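Periplasmic His/Glu/Gln/Arg/opine family-binding protein (Silicibacter pomeroyi, PDB 3I6V) binds lysine and is probably the periplasmic receptor that delivers amino acids of this kind to an ABC transporter. Local coordinates at residues D28-E33 / Q86-P91; G35-K40 / T200-D205; V157-V160 / E166-F169. One frame throughout, in Å; residues are numbered along the deposited sequence.

In the fold
Contacts 1 and 2 are buried and share helix 30-42: its first turn meets the end of strand 83-89, where the chain turns, while a later turn meets helix 189-204. Their centres lie about 11 Å apart, and K203 joins them through probable hydrogen bonds to Q86 OE1 and N87 O. Contact 3 lies at the surface of the other lobe, across the lysine-binding cleft, its centre about 22 Å from that of contact 1 and about 32 Å from that of contact 2. Contact 1, nearest the middle of the chain, combines a buried carboxylate-phenol hydrogen bond with ring packing. Contact 2 rests on a methionine sulfur with charges at its margin, and contact 3 on aliphatic and CH-pi packing.

Contact 1 of 3, residues D28-E33 / Q86-P91; sequences DGFERE and QNYIPP
E31 and Y88 meet through a very short hydrogen bond, Y88 OH donating to E31 OE2 at 2.5 Å. The carboxylate oxygen lies at the edge of the phenol ring, and the two flat groups are turned 63° apart. Beside them F30 and I89 approach from opposite directions, F30 CE2 reaching I89 CD1 at 3.7 Å, while Y88 CD2 lies at the edge of the F30 ring. Y88 holds its CG between backbone N and carbonyl carbon (chi1 57°), a crowded position that sends the ring towards helix 30-42. In this two-lobed family 3 solute-binding fold, that helix belongs to the first lobe, and segment 86-91 leads towards the second. E31 OE2 also accepts a hydrogen bond from G71 N, in the lysine pocket, and E31 OE1 one from N19 ND2, consistent with a second-shell role for E31 beside the site. A phenylalanine in place of Y88 would probably leave E31 OE2 without one of its donors and the carboxylate less firmly fixed. Only side chains close this gap: the F30 and I89 CA atoms stay 10.5 Å apart. Towards the far end of 86-91 the chain leaves the buried cluster, and P91 is exposed.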
ATOM      1  N   ASP A  28     -12.152  -1.095  -5.897  1.00 24.63           N
ATOM      2  CA  ASP A  28     -11.624  -0.870  -7.211  1.00 26.44           C
ATOM      3  C   ASP A  28     -10.119  -0.646  -7.057  1.00 25.97           C
ATOM      4  O   ASP A  28      -9.607  -0.592  -5.946  1.00 26.53           O
ATOM      5  CB  ASP A  28     -12.284   0.416  -7.780  1.00 26.66           C
ATOM      6  CG  ASP A  28     -12.334   0.445  -9.304  1.00 29.74           C
ATOM      7  OD1 ASP A  28     -11.428  -0.135  -9.966  1.00 26.60           O
ATOM      8  OD2 ASP A  28     -13.273   1.112  -9.851  1.00 31.84           O
ATOM      9  N   GLY A  29      -9.407  -0.512  -8.163  1.00 25.91           N
ATOM     10  CA  GLY A  29      -7.972  -0.272  -8.096  1.00 25.46           C
ATOM     11  C   GLY A  29      -7.153  -1.443  -8.608  1.00 24.86           C
ATOM     12  O   GLY A  29      -7.680  -2.466  -9.018  1.00 24.48           O
ATOM     13  N   PHE A  30      -5.841  -1.267  -8.597  1.00 25.20           N
ATOM     14  CA  PHE A  30      -4.899  -2.311  -9.001  1.00 24.20           C
ATOM     15  C   PHE A  30      -5.192  -3.651  -8.327  1.00 23.44           C
ATOM     16  O   PHE A  30      -5.248  -4.704  -8.975  1.00 23.71           O
ATOM     17  CB  PHE A  30      -3.460  -1.862  -8.683  1.00 23.62           C
ATOM     18  CG  PHE A  30      -2.438  -2.937  -8.905  1.00 25.33           C
ATOM     19  CD1 PHE A  30      -2.063  -3.297 -10.202  1.00 25.56           C
ATOM     20  CD2 PHE A  30      -1.859  -3.594  -7.819  1.00 25.02           C
ATOM     21  CE1 PHE A  30      -1.110  -4.292 -10.421  1.00 27.43           C
ATOM     22  CE2 PHE A  30      -0.901  -4.605  -8.014  1.00 28.09           C
ATOM     23  CZ  PHE A  30      -0.527  -4.961  -9.304  1.00 29.35           C
ATOM     24  N   GLU A  31      -5.391  -3.581  -7.025  1.00 23.60           N
ATOM     25  CA  GLU A  31      -5.578  -4.747  -6.200  1.00 24.04           C
ATOM     26  C   GLU A  31      -6.914  -5.426  -6.369  1.00 24.49           C
ATOM     27  O   GLU A  31      -7.022  -6.623  -6.109  1.00 23.99           O
ATOM     28  CB  GLU A  31      -5.297  -4.400  -4.723  1.00 23.54           C
ATOM     29  CG  GLU A  31      -3.788  -4.136  -4.571  1.00 25.30           C
ATOM     30  CD  GLU A  31      -3.383  -3.585  -3.218  1.00 27.58           C
ATOM     31  OE1 GLU A  31      -4.177  -2.832  -2.600  1.00 25.90           O
ATOM     32  OE2 GLU A  31      -2.246  -3.910  -2.782  1.00 24.96           O
ATOM     33  N   ARG A  32      -7.938  -4.684  -6.801  1.00 24.17           N
ATOM     34  CA  ARG A  32      -9.211  -5.317  -7.155  1.00 24.64           C
ATOM     35  C   ARG A  32      -8.968  -6.212  -8.354  1.00 25.71           C
ATOM     36  O   ARG A  32      -9.371  -7.367  -8.360  1.00 26.93           O
ATOM     37  CB  ARG A  32     -10.298  -4.281  -7.559  1.00 24.45           C
ATOM     38  CG  ARG A  32     -11.576  -4.938  -8.138  1.00 25.99           C
ATOM     39  CD  ARG A  32     -12.215  -5.751  -7.012  1.00 27.73           C
ATOM     40  NE  ARG A  32     -13.350  -6.612  -7.373  1.00 31.31           N
ATOM     41  CZ  ARG A  32     -14.625  -6.320  -7.104  1.00 32.67           C
ATOM     42  NH1 ARG A  32     -14.941  -5.150  -6.538  1.00 30.57           N
ATOM     43  NH2 ARG A  32     -15.590  -7.190  -7.417  1.00 29.95           N
ATOM     44  N   GLU A  33      -8.359  -5.650  -9.389  1.00 26.30           N
ATOM     45  CA  GLU A  33      -8.106  -6.420 -10.600  1.00 27.20           C
ATOM     46  C   GLU A  33      -7.161  -7.594 -10.317  1.00 26.96           C
ATOM     47  O   GLU A  33      -7.362  -8.727 -10.801  1.00 26.66           O
ATOM     48  CB  GLU A  33      -7.496  -5.532 -11.671  1.00 26.85           C
ATOM     49  CG  GLU A  33      -7.522  -6.196 -13.030  1.00 30.90           C
ATOM     50  CD  GLU A  33      -6.833  -5.399 -14.116  1.00 33.69           C
ATOM     51  OE1 GLU A  33      -6.730  -4.155 -14.012  1.00 34.65           O
ATOM     52  OE2 GLU A  33      -6.396  -6.032 -15.091  1.00 37.83           O
ATOM     53  N   GLN A  86       4.887 -14.091  -1.542  1.00 19.60           N
ATOM     54  CA  GLN A  86       5.910 -13.338  -2.231  1.00 20.32           C
ATOM     55  C   GLN A  86       5.355 -11.954  -2.613  1.00 20.57           C
ATOM     56  O   GLN A  86       4.132 -11.760  -2.641  1.00 19.67           O
ATOM     57  CB  GLN A  86       6.297 -14.083  -3.525  1.00 21.28           C
ATOM     58  CG  GLN A  86       5.116 -14.161  -4.524  1.00 21.80           C
ATOM     59  CD  GLN A  86       5.454 -15.055  -5.697  1.00 24.00           C
ATOM     60  OE1 GLN A  86       6.324 -14.739  -6.516  1.00 25.46           O
ATOM     61  NE2 GLN A  86       4.797 -16.182  -5.757  1.00 22.84           N
ATOM     62  N   ASN A  87       6.234 -11.008  -2.938  1.00 20.79           N
ATOM     63  CA  ASN A  87       5.736  -9.707  -3.355  1.00 22.28           C
ATOM     64  C   ASN A  87       4.964  -9.779  -4.720  1.00 22.35           C
ATOM     65  O   ASN A  87       5.166 -10.707  -5.523  1.00 21.43           O
ATOM     66  CB  ASN A  87       6.801  -8.591  -3.290  1.00 21.58           C
ATOM     67  CG  ASN A  87       8.038  -8.819  -4.207  1.00 24.79           C
ATOM     68  OD1 ASN A  87       7.966  -9.362  -5.325  1.00 26.68           O
ATOM     69  ND2 ASN A  87       9.173  -8.334  -3.735  1.00 23.34           N
ATOM     70  N   TYR A  88       4.026  -8.853  -4.915  1.00 22.02           N
ATOM     71  CA  TYR A  88       3.343  -8.769  -6.194  1.00 22.16           C
ATOM     72  C   TYR A  88       3.558  -7.409  -6.861  1.00 23.24           C
ATOM     73  O   TYR A  88       3.161  -7.207  -8.014  1.00 24.84           O
ATOM     74  CB  TYR A  88       1.889  -9.177  -6.090  1.00 20.77           C
ATOM     75  CG  TYR A  88       1.089  -8.372  -5.095  1.00 22.61           C
ATOM     76  CD1 TYR A  88       0.751  -8.906  -3.842  1.00 21.67           C
ATOM     77  CD2 TYR A  88       0.668  -7.074  -5.406  1.00 22.92           C
ATOM     78  CE1 TYR A  88      -0.001  -8.154  -2.904  1.00 21.44           C
ATOM     79  CE2 TYR A  88      -0.075  -6.314  -4.488  1.00 22.43           C
ATOM     80  CZ  TYR A  88      -0.418  -6.859  -3.264  1.00 21.83           C
ATOM     81  OH  TYR A  88      -1.124  -6.098  -2.364  1.00 22.57           O
ATOM     82  N   ILE A  89       4.202  -6.499  -6.140  1.00 23.74           N
ATOM     83  CA  ILE A  89       4.853  -5.348  -6.740  1.00 25.26           C
ATOM     84  C   ILE A  89       6.282  -5.338  -6.179  1.00 25.89           C
ATOM     85  O   ILE A  89       6.467  -5.610  -4.991  1.00 24.83           O
ATOM     86  CB  ILE A  89       4.140  -4.016  -6.394  1.00 26.36           C
ATOM     87  CG1 ILE A  89       2.616  -4.121  -6.623  1.00 27.99           C
ATOM     88  CG2 ILE A  89       4.768  -2.796  -7.193  1.00 26.56           C
ATOM     89  CD1 ILE A  89       1.851  -2.845  -6.197  1.00 30.42           C
ATOM     90  N   PRO A  90       7.296  -5.058  -7.040  1.00 26.44           N
ATOM     91  CA  PRO A  90       8.665  -4.932  -6.566  1.00 27.20           C
ATOM     92  C   PRO A  90       8.794  -3.796  -5.551  1.00 27.70           C
ATOM     93  O   PRO A  90       7.940  -2.879  -5.544  1.00 27.59           O
ATOM     94  CB  PRO A  90       9.491  -4.635  -7.859  1.00 27.37           C
ATOM     95  CG  PRO A  90       8.633  -5.282  -8.973  1.00 27.93           C
ATOM     96  CD  PRO A  90       7.204  -4.969  -8.516  1.00 26.83           C
ATOM     97  N   PRO A  91       9.840  -3.850  -4.695  1.00 28.00           N
ATOM     98  CA  PRO A  91      10.028  -2.785  -3.714  1.00 28.33           C
ATOM     99  C   PRO A  91      10.050  -1.448  -4.441  1.00 28.55           C
ATOM    100  O   PRO A  91      10.723  -1.324  -5.474  1.00 27.68           O
ATOM    101  CB  PRO A  91      11.409  -3.095  -3.103  1.00 28.72           C
ATOM    102  CG  PRO A  91      11.640  -4.574  -3.369  1.00 29.04           C
ATOM    103  CD  PRO A  91      10.924  -4.863  -4.658  1.00 27.84           C
TER

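Contact 2 of 3, residues G35-K40 / T200-D205; sequences GDELCK and TSMKED
The helical turns carrying L38 and M202 bring their CA atoms to 8.4 Å, the closest pair of CA atoms between segments 35-40 and 200-205. Each backbone is held by its own helical bonds: C39 N reaches G35 O on one side and E204 N reaches T200 O on the other. Segment 35-40 is helical throughout, whereas 200-205 includes the last turn of helix 189-204. The gap between the two helices is bridged by side chains alone.

M202 does most of the bridging. Its side chain runs out from its helix and places M202 SD against two consecutive residues of the other, 3.5 Å from L38 CD2 and 3.9 Å from E37 CG. The L38 and M202 side chains cross at about a right angle, the sulfur meeting the CD2 methyl of the leucine. A bend at the end of the methionine (chi3 58°) turns M202 CE to the side of E37, 4.1 Å from E37 CG. E37 thus contributes the aliphatic part of its chain to the apolar contact. Its carboxylate has another partner in R41, whose NE forms a salt bridge with E37 OE2 while NH2 pairs with D205 OD2 and NH1 bonds S201 OG, tying the two helices together at the polar margin. E37 OE2 and D205 OD2 are 6.6 Å apart, and the shared guanidinium group probably offsets the repulsion between these like charges.

Helix 207-216 packs against M202 through T207, L208 and M211, and L38 also rests on F195, A198 and I199 of helix 189-204. Through C39, helix 30-42 in turn touches strands 7-11 and 46-50, which places it between strands and C-terminal helices in the first lobe.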
ATOM      1  N   GLY A  35      -6.464  -9.095  -7.323  1.00 25.25           N
ATOM      2  CA  GLY A  35      -7.090 -10.044  -6.431  1.00 25.59           C
ATOM      3  C   GLY A  35      -8.094 -10.951  -7.143  1.00 27.07           C
ATOM      4  O   GLY A  35      -8.111 -12.183  -6.914  1.00 25.61           O
ATOM      5  N   ASP A  36      -8.941 -10.349  -7.992  1.00 26.80           N
ATOM      6  CA  ASP A  36      -9.902 -11.137  -8.777  1.00 28.32           C
ATOM      7  C   ASP A  36      -9.193 -12.116  -9.690  1.00 28.53           C
ATOM      8  O   ASP A  36      -9.621 -13.274  -9.811  1.00 30.06           O
ATOM      9  CB  ASP A  36     -10.816 -10.238  -9.635  1.00 28.26           C
ATOM     10  CG  ASP A  36     -11.819  -9.446  -8.804  1.00 29.73           C
ATOM     11  OD1 ASP A  36     -12.094  -9.804  -7.617  1.00 29.54           O
ATOM     12  OD2 ASP A  36     -12.372  -8.480  -9.370  1.00 31.19           O
ATOM     13  N   GLU A  37      -8.134 -11.670 -10.357  1.00 29.22           N
ATOM     14  CA  GLU A  37      -7.424 -12.566 -11.277  1.00 29.81           C
ATOM     15  C   GLU A  37      -6.667 -13.683 -10.514  1.00 29.79           C
ATOM     16  O   GLU A  37      -6.596 -14.838 -10.967  1.00 28.03           O
ATOM     17  CB  GLU A  37      -6.477 -11.794 -12.182  1.00 30.27           C
ATOM     18  CG  GLU A  37      -5.652 -12.677 -13.135  1.00 32.00           C
ATOM     19  CD  GLU A  37      -6.523 -13.422 -14.172  1.00 35.13           C
ATOM     20  OE1 GLU A  37      -7.709 -13.080 -14.346  1.00 33.58           O
ATOM     21  OE2 GLU A  37      -6.017 -14.362 -14.807  1.00 34.71           O
ATOM     22  N   LEU A  38      -6.123 -13.347  -9.342  1.00 29.02           N
ATOM     23  CA  LEU A  38      -5.477 -14.386  -8.525  1.00 28.22           C
ATOM     24  C   LEU A  38      -6.474 -15.447  -8.091  1.00 28.64           C
ATOM     25  O   LEU A  38      -6.175 -16.638  -8.174  1.00 28.15           O
ATOM     26  CB  LEU A  38      -4.741 -13.812  -7.302  1.00 26.96           C
ATOM     27  CG  LEU A  38      -3.548 -12.931  -7.622  1.00 27.20           C
ATOM     28  CD1 LEU A  38      -3.045 -12.288  -6.292  1.00 27.50           C
ATOM     29  CD2 LEU A  38      -2.425 -13.727  -8.298  1.00 27.03           C
ATOM     30  N   CYS A  39      -7.638 -15.028  -7.604  1.00 28.82           N
ATOM     31  CA  CYS A  39      -8.639 -15.969  -7.169  1.00 30.37           C
ATOM     32  C   CYS A  39      -9.136 -16.832  -8.335  1.00 31.58           C
ATOM     33  O   CYS A  39      -9.433 -18.005  -8.153  1.00 31.61           O
ATOM     34  CB  CYS A  39      -9.825 -15.255  -6.538  1.00 30.12           C
ATOM     35  SG  CYS A  39      -9.510 -14.615  -4.868  1.00 30.66           S
ATOM     36  N   LYS A  40      -9.278 -16.231  -9.510  1.00 32.39           N
ATOM     37  CA  LYS A  40      -9.704 -16.982 -10.685  1.00 34.27           C
ATOM     38  C   LYS A  40      -8.676 -18.087 -10.987  1.00 34.33           C
ATOM     39  O   LYS A  40      -9.048 -19.226 -11.231  1.00 35.04           O
ATOM     40  CB  LYS A  40      -9.864 -16.056 -11.886  1.00 34.72           C
ATOM     41  CG  LYS A  40     -10.297 -16.772 -13.173  1.00 37.02           C
ATOM     42  CD  LYS A  40     -10.318 -15.801 -14.340  1.00 40.26           C
ATOM     43  CE  LYS A  40     -11.110 -16.398 -15.535  1.00 42.21           C
ATOM     44  NZ  LYS A  40     -10.860 -15.557 -16.714  1.00 43.37           N
ATOM     45  N   THR A 200       3.031 -16.523  -8.920  1.00 26.69           N
ATOM     46  CA  THR A 200       4.146 -17.019  -9.730  1.00 27.83           C
ATOM     47  C   THR A 200       3.742 -17.185 -11.218  1.00 28.34           C
ATOM     48  O   THR A 200       4.450 -16.725 -12.098  1.00 28.39           O
ATOM     49  CB  THR A 200       4.686 -18.338  -9.153  1.00 28.14           C
ATOM     50  OG1 THR A 200       5.281 -18.060  -7.889  1.00 27.87           O
ATOM     51  CG2 THR A 200       5.756 -18.977 -10.091  1.00 28.83           C
ATOM     52  N   SER A 201       2.598 -17.807 -11.459  1.00 29.74           N
ATOM     53  CA  SER A 201       2.020 -17.945 -12.817  1.00 31.84           C
ATOM     54  C   SER A 201       1.837 -16.591 -13.539  1.00 32.72           C
ATOM     55  O   SER A 201       2.096 -16.492 -14.743  1.00 33.64           O
ATOM     56  CB  SER A 201       0.697 -18.721 -12.754  1.00 31.88           C
ATOM     57  OG  SER A 201      -0.402 -17.857 -12.388  1.00 34.21           O
ATOM     58  N   MET A 202       1.446 -15.534 -12.818  1.00 32.14           N
ATOM     59  CA  MET A 202       1.294 -14.206 -13.454  1.00 31.30           C
ATOM     60  C   MET A 202       2.647 -13.547 -13.738  1.00 31.70           C
ATOM     61  O   MET A 202       2.781 -12.719 -14.669  1.00 31.54           O
ATOM     62  CB  MET A 202       0.421 -13.268 -12.597  1.00 31.03           C
ATOM     63  CG  MET A 202      -1.032 -13.714 -12.445  1.00 29.31           C
ATOM     64  SD  MET A 202      -2.119 -12.539 -11.586  1.00 18.68           S
ATOM     65  CE  MET A 202      -1.901 -11.160 -12.641  1.00 25.52           C
ATOM     66  N   LYS A 203       3.648 -13.882 -12.922  1.00 31.71           N
ATOM     67  CA  LYS A 203       5.007 -13.414 -13.165  1.00 33.19           C
ATOM     68  C   LYS A 203       5.588 -14.120 -14.399  1.00 34.66           C
ATOM     69  O   LYS A 203       6.231 -13.490 -15.218  1.00 34.71           O
ATOM     70  CB  LYS A 203       5.933 -13.594 -11.933  1.00 33.15           C
ATOM     71  CG  LYS A 203       5.584 -12.640 -10.746  1.00 31.15           C
ATOM     72  CD  LYS A 203       6.558 -12.746  -9.582  1.00 31.69           C
ATOM     73  CE  LYS A 203       6.078 -11.923  -8.360  1.00 28.50           C
ATOM     74  NZ  LYS A 203       6.968 -12.128  -7.129  1.00 27.05           N
ATOM     75  N   GLU A 204       5.327 -15.420 -14.516  1.00 36.40           N
ATOM     76  CA  GLU A 204       5.894 -16.245 -15.584  1.00 38.49           C
ATOM     77  C   GLU A 204       5.347 -15.938 -17.005  1.00 38.58           C
ATOM     78  O   GLU A 204       6.096 -16.024 -17.982  1.00 39.36           O
ATOM     79  CB  GLU A 204       5.749 -17.727 -15.229  1.00 38.64           C
ATOM     80  CG  GLU A 204       6.799 -18.183 -14.218  1.00 42.82           C
ATOM     81  CD  GLU A 204       6.549 -19.593 -13.682  1.00 48.08           C
ATOM     82  OE1 GLU A 204       5.435 -20.142 -13.891  1.00 50.59           O
ATOM     83  OE2 GLU A 204       7.467 -20.141 -13.027  1.00 49.33           O
ATOM     84  N   ASP A 205       4.066 -15.565 -17.090  1.00 38.62           N
ATOM     85  CA  ASP A 205       3.393 -15.258 -18.355  1.00 38.24           C
ATOM     86  C   ASP A 205       3.285 -13.771 -18.686  1.00 38.34           C
ATOM     87  O   ASP A 205       2.709 -13.420 -19.706  1.00 39.17           O
ATOM     88  CB  ASP A 205       2.008 -15.914 -18.406  1.00 39.03           C
ATOM     89  CG  ASP A 205       0.966 -15.237 -17.481  1.00 37.90           C
ATOM     90  OD1 ASP A 205       1.239 -14.185 -16.854  1.00 39.07           O
ATOM     91  OD2 ASP A 205      -0.154 -15.769 -17.404  1.00 40.09           O
TER

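Contact 3 of 3, residues V157-V160 / E166-F169; sequences VPIV and ELMF
V160 and F169 anchor a surface contact in the second lobe, where helix 153-162 folds against the strand that follows it after a short turn. The segments are close in sequence and in space, with the CA atoms of V160 and L167 only 5.4 Å apart, and the contact between them is almost wholly apolar.

The main feature is a CH-pi interaction. V160 CG2 sits over one face of the F169 ring, 4.0 Å from its centroid and 14° off the ring normal, displaced slightly towards the rim at CE1. The two methyl groups of this valine divide the work. CG2, anti to the carbonyl carbon, covers the ring, and V160 CG1, anti to the backbone N (chi1 165°), packs 3.8 Å from L167 O. One turn earlier V157 CG2 reaches F169 CZ at 3.7 Å in an oblique approach, so that the outer end of the ring lies against two valines, and R153 engages the same ring in a cation-pi interaction.

I159 CG2 meets L167 CD1 at 3.9 Å, the two side chains passing at a slant. L167 is buried, whereas V157 is exposed. In the connecting turn S163 OG hydrogen-bonds both V160 O and L167 N, linking the last turns of the helix to the residue just before strand 168-170.

That strand pairs antiparallel with strand 93-98, whose V97 touches V160, L167 and F169, while helix 134-142 packs beside I159 and L167 through I138, with V141 also against L167.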
ATOM      1  N   VAL A 157       2.960  10.078  -6.479  1.00 26.50           N
ATOM      2  CA  VAL A 157       3.149  10.547  -7.865  1.00 28.05           C
ATOM      3  C   VAL A 157       1.858  11.183  -8.470  1.00 28.88           C
ATOM      4  O   VAL A 157       1.905  12.347  -8.870  1.00 28.26           O
ATOM      5  CB  VAL A 157       3.810   9.501  -8.799  1.00 28.35           C
ATOM      6  CG1 VAL A 157       3.631   9.893 -10.313  1.00 29.57           C
ATOM      7  CG2 VAL A 157       5.342   9.329  -8.458  1.00 30.47           C
ATOM      8  N   PRO A 158       0.707  10.453  -8.471  1.00 29.25           N
ATOM      9  CA  PRO A 158      -0.499  11.076  -9.058  1.00 29.35           C
ATOM     10  C   PRO A 158      -0.981  12.274  -8.252  1.00 29.08           C
ATOM     11  O   PRO A 158      -1.567  13.197  -8.806  1.00 29.65           O
ATOM     12  CB  PRO A 158      -1.549   9.934  -9.026  1.00 29.43           C
ATOM     13  CG  PRO A 158      -0.722   8.643  -8.931  1.00 30.23           C
ATOM     14  CD  PRO A 158       0.439   9.067  -8.030  1.00 28.92           C
ATOM     15  N   ILE A 159      -0.759  12.259  -6.947  1.00 29.02           N
ATOM     16  CA  ILE A 159      -1.179  13.356  -6.097  1.00 28.79           C
ATOM     17  C   ILE A 159      -0.421  14.670  -6.423  1.00 30.01           C
ATOM     18  O   ILE A 159      -1.031  15.757  -6.554  1.00 29.89           O
ATOM     19  CB  ILE A 159      -1.073  12.937  -4.627  1.00 28.67           C
ATOM     20  CG1 ILE A 159      -2.214  11.973  -4.274  1.00 26.56           C
ATOM     21  CG2 ILE A 159      -1.155  14.119  -3.717  1.00 28.59           C
ATOM     22  CD1 ILE A 159      -2.119  11.439  -2.884  1.00 23.83           C
ATOM     23  N   VAL A 160       0.897  14.562  -6.574  1.00 30.11           N
ATOM     24  CA  VAL A 160       1.715  15.672  -7.052  1.00 30.88           C
ATOM     25  C   VAL A 160       1.272  16.156  -8.439  1.00 31.59           C
ATOM     26  O   VAL A 160       1.111  17.359  -8.648  1.00 32.14           O
ATOM     27  CB  VAL A 160       3.238  15.294  -7.080  1.00 30.96           C
ATOM     28  CG1 VAL A 160       4.040  16.326  -7.923  1.00 30.31           C
ATOM     29  CG2 VAL A 160       3.765  15.186  -5.670  1.00 28.14           C
ATOM     30  N   GLU A 166       0.685  22.909  -6.426  1.00 33.05           N
ATOM     31  CA  GLU A 166       0.601  23.187  -4.978  1.00 32.93           C
ATOM     32  C   GLU A 166       1.407  22.189  -4.096  1.00 31.38           C
ATOM     33  O   GLU A 166       1.676  22.465  -2.917  1.00 30.79           O
ATOM     34  CB  GLU A 166      -0.853  23.227  -4.496  1.00 34.12           C
ATOM     35  CG  GLU A 166      -1.765  24.227  -5.276  1.00 38.96           C
ATOM     36  CD  GLU A 166      -1.480  25.689  -4.955  1.00 46.04           C
ATOM     37  OE1 GLU A 166      -0.826  25.972  -3.920  1.00 48.20           O
ATOM     38  OE2 GLU A 166      -1.921  26.556  -5.747  1.00 49.24           O
ATOM     39  N   LEU A 167       1.742  21.032  -4.663  1.00 29.82           N
ATOM     40  CA  LEU A 167       2.500  19.979  -3.929  1.00 29.69           C
ATOM     41  C   LEU A 167       3.647  19.560  -4.789  1.00 29.52           C
ATOM     42  O   LEU A 167       3.512  19.519  -5.997  1.00 29.30           O
ATOM     43  CB  LEU A 167       1.652  18.732  -3.630  1.00 27.50           C
ATOM     44  CG  LEU A 167       0.536  18.957  -2.619  1.00 27.38           C
ATOM     45  CD1 LEU A 167      -0.455  17.762  -2.640  1.00 25.92           C
ATOM     46  CD2 LEU A 167       1.045  19.326  -1.198  1.00 24.76           C
ATOM     47  N   MET A 168       4.779  19.233  -4.163  1.00 30.46           N
ATOM     48  CA  MET A 168       5.943  18.826  -4.933  1.00 30.71           C
ATOM     49  C   MET A 168       6.832  17.843  -4.143  1.00 29.71           C
ATOM     50  O   MET A 168       6.880  17.871  -2.922  1.00 28.82           O
ATOM     51  CB  MET A 168       6.759  20.067  -5.348  1.00 31.10           C
ATOM     52  CG  MET A 168       7.290  20.900  -4.147  1.00 33.84           C
ATOM     53  SD  MET A 168       7.398  22.695  -4.515  1.00 36.20           S
ATOM     54  CE  MET A 168       5.648  23.064  -4.625  1.00 38.13           C
ATOM     55  N   PHE A 169       7.549  16.999  -4.867  1.00 30.50           N
ATOM     56  CA  PHE A 169       8.589  16.170  -4.235  1.00 31.16           C
ATOM     57  C   PHE A 169       9.768  17.013  -3.730  1.00 31.93           C
ATOM     58  O   PHE A 169      10.241  17.918  -4.428  1.00 30.91           O
ATOM     59  CB  PHE A 169       9.087  15.128  -5.221  1.00 31.05           C
ATOM     60  CG  PHE A 169       8.086  14.030  -5.501  1.00 30.98           C
ATOM     61  CD1 PHE A 169       7.545  13.867  -6.782  1.00 29.01           C
ATOM     62  CD2 PHE A 169       7.695  13.149  -4.474  1.00 30.97           C
ATOM     63  CE1 PHE A 169       6.612  12.834  -7.043  1.00 29.77           C
ATOM     64  CE2 PHE A 169       6.766  12.106  -4.718  1.00 29.54           C
ATOM     65  CZ  PHE A 169       6.237  11.939  -6.011  1.00 28.98           C
TER